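Local coordinates for protein ribonuclease J (Methanolobus psychrophilus R15, PDB 5HAB) that degrades RNA as an exoribonuclease of the metallo-beta-lactamase/beta-CASP family, captured here with an RNA strand bound, at residues 30-41 with 82-90; 52-60 with 107-117. The protein carries 1 engineered substitution. One frame throughout, in Å; residues are numbered along the deposited sequence.

Contact 1 (30-41 with 82-90). With nucleotides of chain D.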
loop_
_atom_site.group_PDB
_atom_site.type_symbol
_atom_site.label_atom_id
_atom_site.label_comp_id
_atom_site.label_asym_id
_atom_site.label_seq_id
_atom_site.Cartn_x
_atom_site.Cartn_y
_atom_site.Cartn_z
ATOM N N ALA B 30 -3.146 32.655 -5.414
ATOM C CA ALA B 30 -3.687 31.361 -5.025
ATOM C C ALA B 30 -4.619 31.528 -3.830
ATOM O O ALA B 30 -4.172 31.900 -2.747
ATOM C CB ALA B 30 -2.550 30.395 -4.695
ATOM N N VAL B 31 -5.909 31.257 -4.011
ATOM C CA VAL B 31 -6.856 31.508 -2.932
ATOM C C VAL B 31 -7.243 30.212 -2.236
ATOM O O VAL B 31 -7.162 30.102 -1.011
ATOM C CB VAL B 31 -8.100 32.245 -3.443
ATOM C CG1 VAL B 31 -8.994 32.622 -2.277
ATOM C CG2 VAL B 31 -7.678 33.483 -4.210
ATOM N N GLY B 32 -7.674 29.237 -3.020
ATOM C CA GLY B 32 -8.004 27.930 -2.488
ATOM C C GLY B 32 -7.669 26.854 -3.497
ATOM O O GLY B 32 -7.562 27.133 -4.690
ATOM N N GLY B 33 -7.501 25.623 -3.025
ATOM C CA GLY B 33 -7.210 24.514 -3.914
ATOM C C GLY B 33 -5.753 24.352 -4.301
ATOM O O GLY B 33 -5.425 23.553 -5.173
ATOM N N TYR B 34 -4.877 25.111 -3.651
ATOM C CA TYR B 34 -3.441 24.973 -3.869
ATOM C C TYR B 34 -2.795 24.150 -2.749
ATOM O O TYR B 34 -1.681 23.660 -2.903
ATOM C CB TYR B 34 -2.785 26.350 -3.990
ATOM C CG TYR B 34 -3.122 27.051 -5.288
ATOM C CD1 TYR B 34 -4.381 27.603 -5.500
ATOM C CD2 TYR B 34 -2.183 27.156 -6.302
ATOM C CE1 TYR B 34 -4.691 28.238 -6.685
ATOM C CE2 TYR B 34 -2.482 27.790 -7.491
ATOM C CZ TYR B 34 -3.739 28.327 -7.677
ATOM O OH TYR B 34 -4.036 28.958 -8.863
ATOM N N ASN B 35 -3.494 24.007 -1.622
ATOM C CA ASN B 35 -3.013 23.178 -0.516
ATOM C C ASN B 35 -3.809 21.893 -0.357
ATOM O O ASN B 35 -3.480 21.057 0.485
ATOM C CB ASN B 35 -3.057 23.940 0.809
ATOM C CG ASN B 35 -2.207 25.191 0.799
ATOM O OD1 ASN B 35 -1.817 25.688 -0.258
ATOM N ND2 ASN B 35 -1.922 25.715 1.988
ATOM N N GLU B 36 -4.866 21.751 -1.150
ATOM C CA GLU B 36 -5.785 20.637 -0.986
ATOM C C GLU B 36 -6.646 20.433 -2.223
ATOM O O GLU B 36 -6.516 21.160 -3.213
ATOM C CB GLU B 36 -6.681 20.868 0.239
ATOM C CG GLU B 36 -7.619 22.070 0.117
ATOM C CD GLU B 36 -6.939 23.410 0.393
ATOM O OE1 GLU B 36 -6.360 23.585 1.488
ATOM O OE2 GLU B 36 -6.994 24.295 -0.485
ATOM N N MET B 37 -7.552 19.463 -2.146
ATOM C CA MET B 37 -8.509 19.209 -3.220
ATOM C C MET B 37 -9.829 19.891 -2.906
ATOM O O MET B 37 -10.162 20.076 -1.739
ATOM C CB MET B 37 -8.747 17.711 -3.401
ATOM C CG MET B 37 -7.501 16.882 -3.653
ATOM S SD MET B 37 -6.790 17.135 -5.288
ATOM C CE MET B 37 -8.246 17.184 -6.324
ATOM N N GLY B 38 -10.574 20.271 -3.942
ATOM C CA GLY B 38 -11.932 20.750 -3.743
ATOM C C GLY B 38 -12.216 22.243 -3.857
ATOM O O GLY B 38 -12.869 22.681 -4.799
ATOM N N ARG B 39 -11.773 23.025 -2.875
ATOM C CA ARG B 39 -12.167 24.438 -2.792
ATOM C C ARG B 39 -11.323 25.343 -3.702
ATOM O O ARG B 39 -10.640 26.253 -3.240
ATOM C CB ARG B 39 -12.101 24.926 -1.334
ATOM C CG ARG B 39 -10.762 24.737 -0.628
ATOM C CD ARG B 39 -10.683 25.592 0.631
ATOM N NE ARG B 39 -9.417 25.410 1.336
ATOM C CZ ARG B 39 -9.126 25.970 2.507
ATOM N NH1 ARG B 39 -10.013 26.750 3.114
ATOM N NH2 ARG B 39 -7.946 25.750 3.072
ATOM N N ASN B 40 -11.382 25.096 -5.002
ATOM C CA ASN B 40 -10.560 25.839 -5.949
ATOM C C ASN B 40 -10.978 27.293 -6.146
ATOM O O ASN B 40 -12.143 27.592 -6.400
ATOM C CB ASN B 40 -10.560 25.118 -7.291
ATOM C CG ASN B 40 -9.991 23.724 -7.183
ATOM O OD1 ASN B 40 -8.789 23.549 -6.986
ATOM N ND2 ASN B 40 -10.855 22.724 -7.268
ATOM N N MET B 41 -10.005 28.187 -6.042
ATOM C CA MET B 41 -10.206 29.576 -6.417
ATOM C C MET B 41 -8.865 30.230 -6.728
ATOM O O MET B 41 -7.927 30.194 -5.917
ATOM C CB MET B 41 -10.923 30.354 -5.314
ATOM C CG MET B 41 -11.178 31.811 -5.681
ATOM S SD MET B 41 -12.018 32.792 -4.416
ATOM C CE MET B 41 -13.575 31.969 -4.243
ATOM N N GLY B 82 -13.310 25.327 5.892
ATOM C CA GLY B 82 -12.619 25.313 4.610
ATOM C C GLY B 82 -12.406 23.950 3.983
ATOM O O GLY B 82 -11.279 23.469 4.080
ATOM N N ALA B 83 -13.386 23.286 3.349
ATOM C CA ALA B 83 -14.751 23.687 2.924
ATOM C C ALA B 83 -14.782 24.698 1.773
ATOM O O ALA B 83 -15.015 24.295 0.633
ATOM C CB ALA B 83 -15.593 24.175 4.086
ATOM N N ILE B 84 -14.612 25.992 2.030
ATOM C CA ILE B 84 -14.601 26.938 0.904
ATOM C C ILE B 84 -13.368 27.834 0.968
ATOM O O ILE B 84 -12.770 27.989 2.033
ATOM C CB ILE B 84 -15.897 27.789 0.840
ATOM C CG1 ILE B 84 -15.977 28.771 2.010
ATOM C CG2 ILE B 84 -17.126 26.891 0.758
ATOM C CD1 ILE B 84 -17.143 29.738 1.900
ATOM N N PRO B 85 -12.982 28.427 -0.176
ATOM C CA PRO B 85 -11.731 29.191 -0.191
ATOM C C PRO B 85 -11.777 30.435 0.682
ATOM O O PRO B 85 -12.799 31.111 0.755
ATOM C CB PRO B 85 -11.556 29.562 -1.673
ATOM C CG PRO B 85 -12.842 29.266 -2.319
ATOM C CD PRO B 85 -13.522 28.227 -1.530
ATOM N N ASP B 86 -10.660 30.712 1.347
ATOM C CA ASP B 86 -10.526 31.885 2.195
ATOM C C ASP B 86 -10.220 33.100 1.337
ATOM O O ASP B 86 -9.060 33.448 1.138
ATOM C CB ASP B 86 -9.420 31.669 3.222
ATOM C CG ASP B 86 -9.344 32.781 4.241
ATOM O OD1 ASP B 86 -10.086 33.777 4.116
ATOM O OD2 ASP B 86 -8.531 32.655 5.176
ATOM N N ASP B 87 -11.263 33.763 0.855
ATOM C CA ASP B 87 -11.084 34.887 -0.051
ATOM C C ASP B 87 -10.963 36.232 0.671
ATOM O O ASP B 87 -10.942 37.278 0.026
ATOM C CB ASP B 87 -12.230 34.932 -1.062
ATOM C CG ASP B 87 -13.547 35.321 -0.436
ATOM O OD1 ASP B 87 -13.710 35.153 0.793
ATOM O OD2 ASP B 87 -14.427 35.793 -1.183
ATOM N N THR B 88 -10.877 36.209 1.998
ATOM C CA THR B 88 -10.677 37.445 2.752
ATOM C C THR B 88 -9.345 38.091 2.363
ATOM O O THR B 88 -9.203 39.317 2.400
ATOM C CB THR B 88 -10.706 37.201 4.278
ATOM O OG1 THR B 88 -9.613 36.356 4.656
ATOM C CG2 THR B 88 -12.017 36.548 4.695
ATOM N N ILE B 89 -8.393 37.261 1.937
ATOM C CA ILE B 89 -7.097 37.741 1.462
ATOM C C ILE B 89 -7.251 38.709 0.295
ATOM O O ILE B 89 -6.319 39.439 -0.027
ATOM C CB ILE B 89 -6.175 36.591 1.035
ATOM C CG1 ILE B 89 -6.730 35.923 -0.225
ATOM C CG2 ILE B 89 -5.998 35.594 2.173
ATOM C CD1 ILE B 89 -5.680 35.600 -1.244
ATOM N N MET B 90 -8.406 38.693 -0.366
ATOM C CA MET B 90 -8.605 39.568 -1.513
ATOM C C MET B 90 -8.589 41.030 -1.087
ATOM O O MET B 90 -8.438 41.921 -1.925
ATOM C CB MET B 90 -9.916 39.243 -2.240
ATOM C CG MET B 90 -9.932 37.870 -2.903
ATOM S SD MET B 90 -8.649 37.674 -4.161
ATOM C CE MET B 90 -9.212 38.829 -5.412
ATOM O OP3 A D 1 -11.642 9.614 -11.304
ATOM P P A D 1 -11.218 11.020 -11.505
ATOM O OP1 A D 1 -12.170 11.676 -12.437
ATOM O OP2 A D 1 -9.770 11.024 -11.830
ATOM O "O5'" A D 1 -11.320 11.739 -10.094
ATOM C "C5'" A D 1 -12.495 11.651 -9.295
ATOM C "C4'" A D 1 -12.518 12.745 -8.257
ATOM O "O4'" A D 1 -11.537 12.428 -7.230
ATOM C "C3'" A D 1 -12.153 14.128 -8.790
ATOM O "O3'" A D 1 -12.920 15.139 -8.141
ATOM C "C2'" A D 1 -10.677 14.268 -8.426
ATOM O "O2'" A D 1 -10.240 15.600 -8.258
ATOM C "C1'" A D 1 -10.585 13.473 -7.124
ATOM N N9 A D 1 -9.265 12.858 -6.936
ATOM C C8 A D 1 -8.510 12.254 -7.916
ATOM N N7 A D 1 -7.357 11.790 -7.499
ATOM C C5 A D 1 -7.345 12.115 -6.149
ATOM C C6 A D 1 -6.389 11.894 -5.140
ATOM N N6 A D 1 -5.223 11.270 -5.347
ATOM N N1 A D 1 -6.680 12.341 -3.896
ATOM C C2 A D 1 -7.849 12.966 -3.692
ATOM N N3 A D 1 -8.828 13.232 -4.559
ATOM C C4 A D 1 -8.511 12.777 -5.786
HETATM O O HOH W 1 -8.251 28.888 1.228
HETATM O O HOH W 2 -6.550 32.188 0.727
HETATM O O HOH W 3 -9.108 22.540 3.192
#
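Met41 and Pro85 make the tightest carbon contact here, a case of a loop packed against a beta hairpin. The methionine runs extended to SD and then turns at chi3 (-62°), which lays CE on Pro85 CG at 3.4 Å, closer than usual for two carbons; the side chains cross at about a right angle. Beside them Val31 divides its branches: CG1 lies 3.5 Å from Asp86 O, while CG2 reaches Ile89 CD1 at 4.2 Å. A classic beta bulge, with Val31 N and Gly32 N both bonded to Met41 O, lies at the end of the strand.

The other side is polar and wetted. Arg39 NH1 donates to Ile84 O at 3.2 Å, the oxygen lying in the guanidinium plane although the nitrogen stands above the carbonyl plane. Arg39 NH2 forms a salt bridge with Glu36 OE1 at 3.1 Å, and a weak bond runs from Arg39 NE to Glu36 OE2; together the three restrain the guanidinium. Gly82 O lies over one face with a water over the opposite one. One water joins Val31 O to Asp86 N, another joins it to Asp86 O.

Leu116 of helix 113-116 packs on Met41, Pro85 and Asp87, Tyr120 takes the Asp87 carboxylate, helix 75-81 lies against Ile84 and Asp86, and Tyr34 packs on Ile429 and Ala431 of strand 427-431.

Contact 2 (52-60 with 107-117). With SO4 (sulfate ion), chain G; nucleotides of chain D.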
loop_
_atom_site.group_PDB
_atom_site.type_symbol
_atom_site.label_atom_id
_atom_site.label_comp_id
_atom_site.label_asym_id
_atom_site.label_seq_id
_atom_site.Cartn_x
_atom_site.Cartn_y
_atom_site.Cartn_z
ATOM N N ILE B 52 -11.416 36.684 -11.240
ATOM C CA ILE B 52 -11.468 35.488 -10.410
ATOM C C ILE B 52 -11.784 34.293 -11.302
ATOM O O ILE B 52 -12.617 34.383 -12.202
ATOM C CB ILE B 52 -12.498 35.630 -9.264
ATOM C CG1 ILE B 52 -12.058 36.707 -8.270
ATOM C CG2 ILE B 52 -12.680 34.316 -8.526
ATOM C CD1 ILE B 52 -13.065 36.959 -7.151
ATOM N N ILE B 53 -11.093 33.180 -11.069
ATOM C CA ILE B 53 -11.353 31.944 -11.795
ATOM C C ILE B 53 -11.734 30.839 -10.809
ATOM O O ILE B 53 -10.927 30.433 -9.952
ATOM C CB ILE B 53 -10.156 31.523 -12.655
ATOM C CG1 ILE B 53 -9.667 32.694 -13.511
ATOM C CG2 ILE B 53 -10.541 30.360 -13.550
ATOM C CD1 ILE B 53 -8.593 32.303 -14.521
ATOM N N ASP B 54 -12.994 30.420 -10.926
ATOM C CA ASP B 54 -13.593 29.310 -10.188
ATOM C C ASP B 54 -13.724 29.595 -8.695
ATOM O O ASP B 54 -12.930 30.326 -8.113
ATOM C CB ASP B 54 -12.795 28.021 -10.425
ATOM C CG ASP B 54 -12.901 27.530 -11.865
ATOM O OD1 ASP B 54 -14.009 27.600 -12.442
ATOM O OD2 ASP B 54 -11.880 27.081 -12.426
ATOM N N MET B 55 -14.748 29.006 -8.089
ATOM C CA MET B 55 -15.022 29.155 -6.670
ATOM C C MET B 55 -15.602 27.829 -6.175
ATOM O O MET B 55 -16.823 27.653 -6.117
ATOM C CB MET B 55 -16.004 30.308 -6.407
ATOM C CG MET B 55 -15.532 31.680 -6.898
ATOM S SD MET B 55 -16.597 33.056 -6.409
ATOM C CE MET B 55 -17.496 32.287 -5.089
ATOM N N GLY B 56 -14.726 26.896 -5.816
ATOM C CA GLY B 56 -15.152 25.544 -5.492
ATOM C C GLY B 56 -15.368 25.249 -4.024
ATOM O O GLY B 56 -15.063 26.070 -3.162
ATOM N N ILE B 57 -15.923 24.075 -3.740
ATOM C CA ILE B 57 -16.103 23.631 -2.365
ATOM C C ILE B 57 -15.334 22.323 -2.139
ATOM O O ILE B 57 -15.130 21.552 -3.078
ATOM C CB ILE B 57 -17.609 23.484 -2.028
ATOM C CG1 ILE B 57 -17.816 23.259 -0.530
ATOM C CG2 ILE B 57 -18.244 22.372 -2.845
ATOM C CD1 ILE B 57 -19.261 23.254 -0.105
ATOM N N ARG B 58 -14.889 22.093 -0.905
ATOM C CA ARG B 58 -14.255 20.831 -0.521
ATOM C C ARG B 58 -15.193 20.040 0.395
ATOM O O ARG B 58 -15.435 20.432 1.535
ATOM C CB ARG B 58 -12.915 21.084 0.177
ATOM C CG ARG B 58 -12.216 19.820 0.640
ATOM C CD ARG B 58 -10.965 20.117 1.465
ATOM N NE ARG B 58 -10.324 18.881 1.912
ATOM C CZ ARG B 58 -9.228 18.824 2.663
ATOM N NH1 ARG B 58 -8.627 19.937 3.063
ATOM N NH2 ARG B 58 -8.730 17.644 3.010
ATOM N N LEU B 59 -15.687 18.907 -0.090
ATOM C CA LEU B 59 -16.774 18.199 0.586
ATOM C C LEU B 59 -16.381 17.479 1.874
ATOM O O LEU B 59 -17.159 17.472 2.829
ATOM C CB LEU B 59 -17.406 17.189 -0.373
ATOM C CG LEU B 59 -18.410 17.749 -1.382
ATOM C CD1 LEU B 59 -19.321 18.779 -0.719
ATOM C CD2 LEU B 59 -17.695 18.341 -2.592
ATOM N N ASP B 60 -15.196 16.872 1.914
ATOM C CA ASP B 60 -14.797 16.097 3.094
ATOM C C ASP B 60 -14.688 16.958 4.350
ATOM O O ASP B 60 -14.884 16.463 5.460
ATOM C CB ASP B 60 -13.485 15.343 2.854
ATOM C CG ASP B 60 -12.545 16.077 1.932
ATOM O OD1 ASP B 60 -12.653 15.879 0.702
ATOM O OD2 ASP B 60 -11.693 16.836 2.439
ATOM N N LEU B 107 -18.954 20.862 -8.588
ATOM C CA LEU B 107 -18.885 21.541 -7.289
ATOM C C LEU B 107 -17.496 22.028 -6.886
ATOM O O LEU B 107 -17.373 22.910 -6.042
ATOM C CB LEU B 107 -19.419 20.644 -6.170
ATOM C CG LEU B 107 -20.932 20.450 -6.044
ATOM C CD1 LEU B 107 -21.247 19.719 -4.753
ATOM C CD2 LEU B 107 -21.657 21.781 -6.091
ATOM N N ASP B 108 -16.449 21.450 -7.459
ATOM C CA ASP B 108 -15.110 21.897 -7.109
ATOM C C ASP B 108 -14.761 23.154 -7.907
ATOM O O ASP B 108 -13.667 23.698 -7.770
ATOM C CB ASP B 108 -14.077 20.788 -7.340
ATOM C CG ASP B 108 -13.811 20.532 -8.803
ATOM O OD1 ASP B 108 -14.777 20.426 -9.587
ATOM O OD2 ASP B 108 -12.623 20.446 -9.169
ATOM N N HIS B 109 -15.704 23.624 -8.724
ATOM C CA HIS B 109 -15.547 24.902 -9.411
ATOM C C HIS B 109 -16.665 25.914 -9.130
ATOM O O HIS B 109 -16.431 27.118 -9.193
ATOM C CB HIS B 109 -15.438 24.684 -10.919
ATOM C CG HIS B 109 -14.065 24.309 -11.369
ATOM N ND1 HIS B 109 -13.676 24.347 -12.691
ATOM C CD2 HIS B 109 -12.986 23.884 -10.671
ATOM C CE1 HIS B 109 -12.415 23.959 -12.786
ATOM N NE2 HIS B 109 -11.975 23.673 -11.575
ATOM N N ILE B 110 -17.872 25.453 -8.815
ATOM C CA ILE B 110 -18.961 26.394 -8.553
ATOM C C ILE B 110 -19.627 26.165 -7.206
ATOM O O ILE B 110 -20.571 26.868 -6.861
ATOM C CB ILE B 110 -20.029 26.360 -9.668
ATOM C CG1 ILE B 110 -20.821 25.050 -9.625
ATOM C CG2 ILE B 110 -19.398 26.605 -11.029
ATOM C CD1 ILE B 110 -22.095 25.088 -10.446
ATOM N N GLY B 111 -19.133 25.201 -6.438
ATOM C CA GLY B 111 -19.746 24.864 -5.164
ATOM C C GLY B 111 -19.799 25.982 -4.133
ATOM O O GLY B 111 -20.661 25.977 -3.256
ATOM N N ALA B 112 -18.885 26.945 -4.237
ATOM C CA ALA B 112 -18.842 28.061 -3.294
ATOM C C ALA B 112 -19.366 29.362 -3.908
ATOM O O ALA B 112 -19.358 30.400 -3.247
ATOM C CB ALA B 112 -17.429 28.265 -2.768
ATOM N N ILE B 113 -19.782 29.313 -5.175
ATOM C CA ILE B 113 -20.379 30.479 -5.837
ATOM C C ILE B 113 -21.470 31.146 -4.977
ATOM O O ILE B 113 -21.377 32.348 -4.711
ATOM C CB ILE B 113 -20.930 30.114 -7.237
ATOM C CG1 ILE B 113 -19.790 29.941 -8.243
ATOM C CG2 ILE B 113 -21.903 31.176 -7.724
ATOM C CD1 ILE B 113 -19.081 31.227 -8.588
ATOM N N PRO B 114 -22.474 30.375 -4.498
ATOM C CA PRO B 114 -23.547 31.016 -3.726
ATOM C C PRO B 114 -23.110 31.601 -2.390
ATOM O O PRO B 114 -23.912 32.257 -1.728
ATOM C CB PRO B 114 -24.542 29.870 -3.485
ATOM C CG PRO B 114 -24.186 28.825 -4.463
ATOM C CD PRO B 114 -22.718 28.928 -4.629
ATOM N N LYS B 115 -21.870 31.360 -1.988
ATOM C CA LYS B 115 -21.427 31.805 -0.677
ATOM C C LYS B 115 -20.479 33.004 -0.739
ATOM O O LYS B 115 -20.409 33.793 0.204
ATOM C CB LYS B 115 -20.759 30.644 0.064
ATOM C CG LYS B 115 -21.739 29.775 0.842
ATOM C CD LYS B 115 -22.807 30.620 1.517
ATOM C CE LYS B 115 -23.955 29.769 2.027
ATOM N NZ LYS B 115 -23.548 28.925 3.180
ATOM N N LEU B 116 -19.758 33.150 -1.847
ATOM C CA LEU B 116 -18.746 34.197 -1.945
ATOM C C LEU B 116 -18.961 35.143 -3.133
ATOM O O LEU B 116 -18.482 36.278 -3.108
ATOM C CB LEU B 116 -17.346 33.578 -2.037
ATOM C CG LEU B 116 -16.868 32.641 -0.930
ATOM C CD1 LEU B 116 -15.560 31.983 -1.336
ATOM C CD2 LEU B 116 -16.706 33.385 0.379
ATOM N N ALA B 117 -19.645 34.680 -4.178
ATOM C CA ALA B 117 -19.745 35.478 -5.400
ATOM C C ALA B 117 -20.525 36.785 -5.197
ATOM O O ALA B 117 -20.230 37.795 -5.841
ATOM C CB ALA B 117 -20.380 34.668 -6.509
HETATM S S SO4 G . -6.082 17.352 5.294
HETATM O O1 SO4 G . -7.275 17.387 6.134
HETATM O O2 SO4 G . -6.095 18.502 4.391
HETATM O O3 SO4 G . -6.075 16.102 4.528
HETATM O O4 SO4 G . -4.897 17.427 6.145
ATOM P P A D 2 -13.739 16.193 -9.036
ATOM O OP1 A D 2 -12.889 16.531 -10.207
ATOM O OP2 A D 2 -14.230 17.270 -8.139
ATOM O "O5'" A D 2 -14.989 15.366 -9.582
ATOM C "C5'" A D 2 -16.317 15.752 -9.254
ATOM C "C4'" A D 2 -17.083 14.636 -8.587
ATOM O "O4'" A D 2 -16.192 13.861 -7.743
ATOM C "C3'" A D 2 -18.205 15.074 -7.656
ATOM O "O3'" A D 2 -19.408 15.364 -8.349
ATOM C "C2'" A D 2 -18.325 13.907 -6.683
ATOM O "O2'" A D 2 -19.108 12.861 -7.238
ATOM C "C1'" A D 2 -16.873 13.434 -6.583
ATOM N N9 A D 2 -16.170 13.971 -5.402
ATOM C C8 A D 2 -15.056 14.776 -5.396
ATOM N N7 A D 2 -14.626 15.083 -4.197
ATOM C C5 A D 2 -15.507 14.425 -3.352
ATOM C C6 A D 2 -15.589 14.353 -1.950
ATOM N N6 A D 2 -14.738 14.976 -1.127
ATOM N N1 A D 2 -16.589 13.612 -1.421
ATOM C C2 A D 2 -17.440 12.991 -2.252
ATOM N N3 A D 2 -17.464 12.982 -3.584
ATOM C C4 A D 2 -16.457 13.723 -4.078
ATOM P P A D 3 -19.924 16.879 -8.491
ATOM O OP1 A D 3 -21.122 16.882 -9.370
ATOM O OP2 A D 3 -18.763 17.735 -8.841
ATOM O "O5'" A D 3 -20.377 17.268 -7.012
ATOM C "C5'" A D 3 -21.598 16.785 -6.466
ATOM C "C4'" A D 3 -21.394 15.515 -5.677
ATOM O "O4'" A D 3 -20.808 15.804 -4.383
ATOM C "C3'" A D 3 -22.649 14.726 -5.343
ATOM O "O3'" A D 3 -23.100 13.940 -6.431
ATOM C "C2'" A D 3 -22.216 13.899 -4.137
ATOM O "O2'" A D 3 -21.482 12.755 -4.551
ATOM C "C1'" A D 3 -21.255 14.860 -3.431
ATOM N N9 A D 3 -21.878 15.558 -2.288
ATOM C C8 A D 3 -22.470 16.797 -2.235
ATOM N N7 A D 3 -22.922 17.116 -1.043
ATOM C C5 A D 3 -22.605 16.013 -0.257
ATOM C C6 A D 3 -22.811 15.716 1.106
ATOM N N6 A D 3 -23.414 16.541 1.967
ATOM N N1 A D 3 -22.369 14.523 1.564
ATOM C C2 A D 3 -21.762 13.689 0.710
ATOM N N3 A D 3 -21.511 13.855 -0.585
ATOM C C4 A D 3 -21.962 15.049 -1.013
#
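Met55 and His109 begin a set of backbone bonds that fastens the turn after strand 49-53 to helix 107-110 and the turn that follows it. Met55 N donates to His109 O at 2.8 Å, Ala112 N returns a bond to Met55 O at 2.9 Å, and Ile57 N reaches Leu107 O at 3.0 Å. Leu107 O is gripped twice, since Gly111 N also donates to it. Between these bonds Gly56 comes so near that its CA makes a C-H...O contact with Asp108 O.

Stacking comes next. The Asp54 carboxylate lies over one face of the His109 ring, the planes 26° apart, with OD2 3.2 Å above the ring and displaced toward its rim. The angle at ND1 is too poor for a hydrogen bond; Asp54 OD2 is instead bonded to Thr103, and His109 NE2 to His432. Asp108 and His109 close the sequence that reads HxHxDH in metallo-beta-lactamase nucleases, where it normally supplies metal ligands; in this protein its second histidine is replaced by an engineered alanine. Asp54, stacked on His109, is placed as a probable second-shell residue of that site.

Apolar packing is concentrated at Met55. Its chi3 lies near eclipsed (18°), and CE sits 3.3 Å from Leu116 CB, closer than usual, while SD lies against Ile113 CD1. Ile57 CG2, meanwhile, rests on Leu107 CB.

Polar groups meet the bound ligands: the backbone N of Leu107 donates to OP2 of nucleotide A3 of chain D at 3.1 Å, and the Arg58 guanidinium donates from NH1 and NH2 to a sulfate, probably from the crystallisation liquor, which Arg61 also binds.

In the fold
Contacts 1 and 2 have centres about 9 Å apart and share the seven-stranded mixed sheet that contains strands 24-32, 41-46 and 49-53. Their segments alternate along the chain, 30-41, 52-60, 82-90 and 107-117, so each contact encloses a segment of the other. They touch directly: Ala83 O lies 2.7 Å from Arg58 N and Asn40 O 2.7 Å from Gly56 N, both probable hydrogen bonds, and Asn40 ND2 also reaches Asp108 O. Four segments, mostly loops and short helices, thus interlock at one end of the sheet, where metallo-beta-lactamase enzymes build their active site and where nucleotides of chain D approach both contacts.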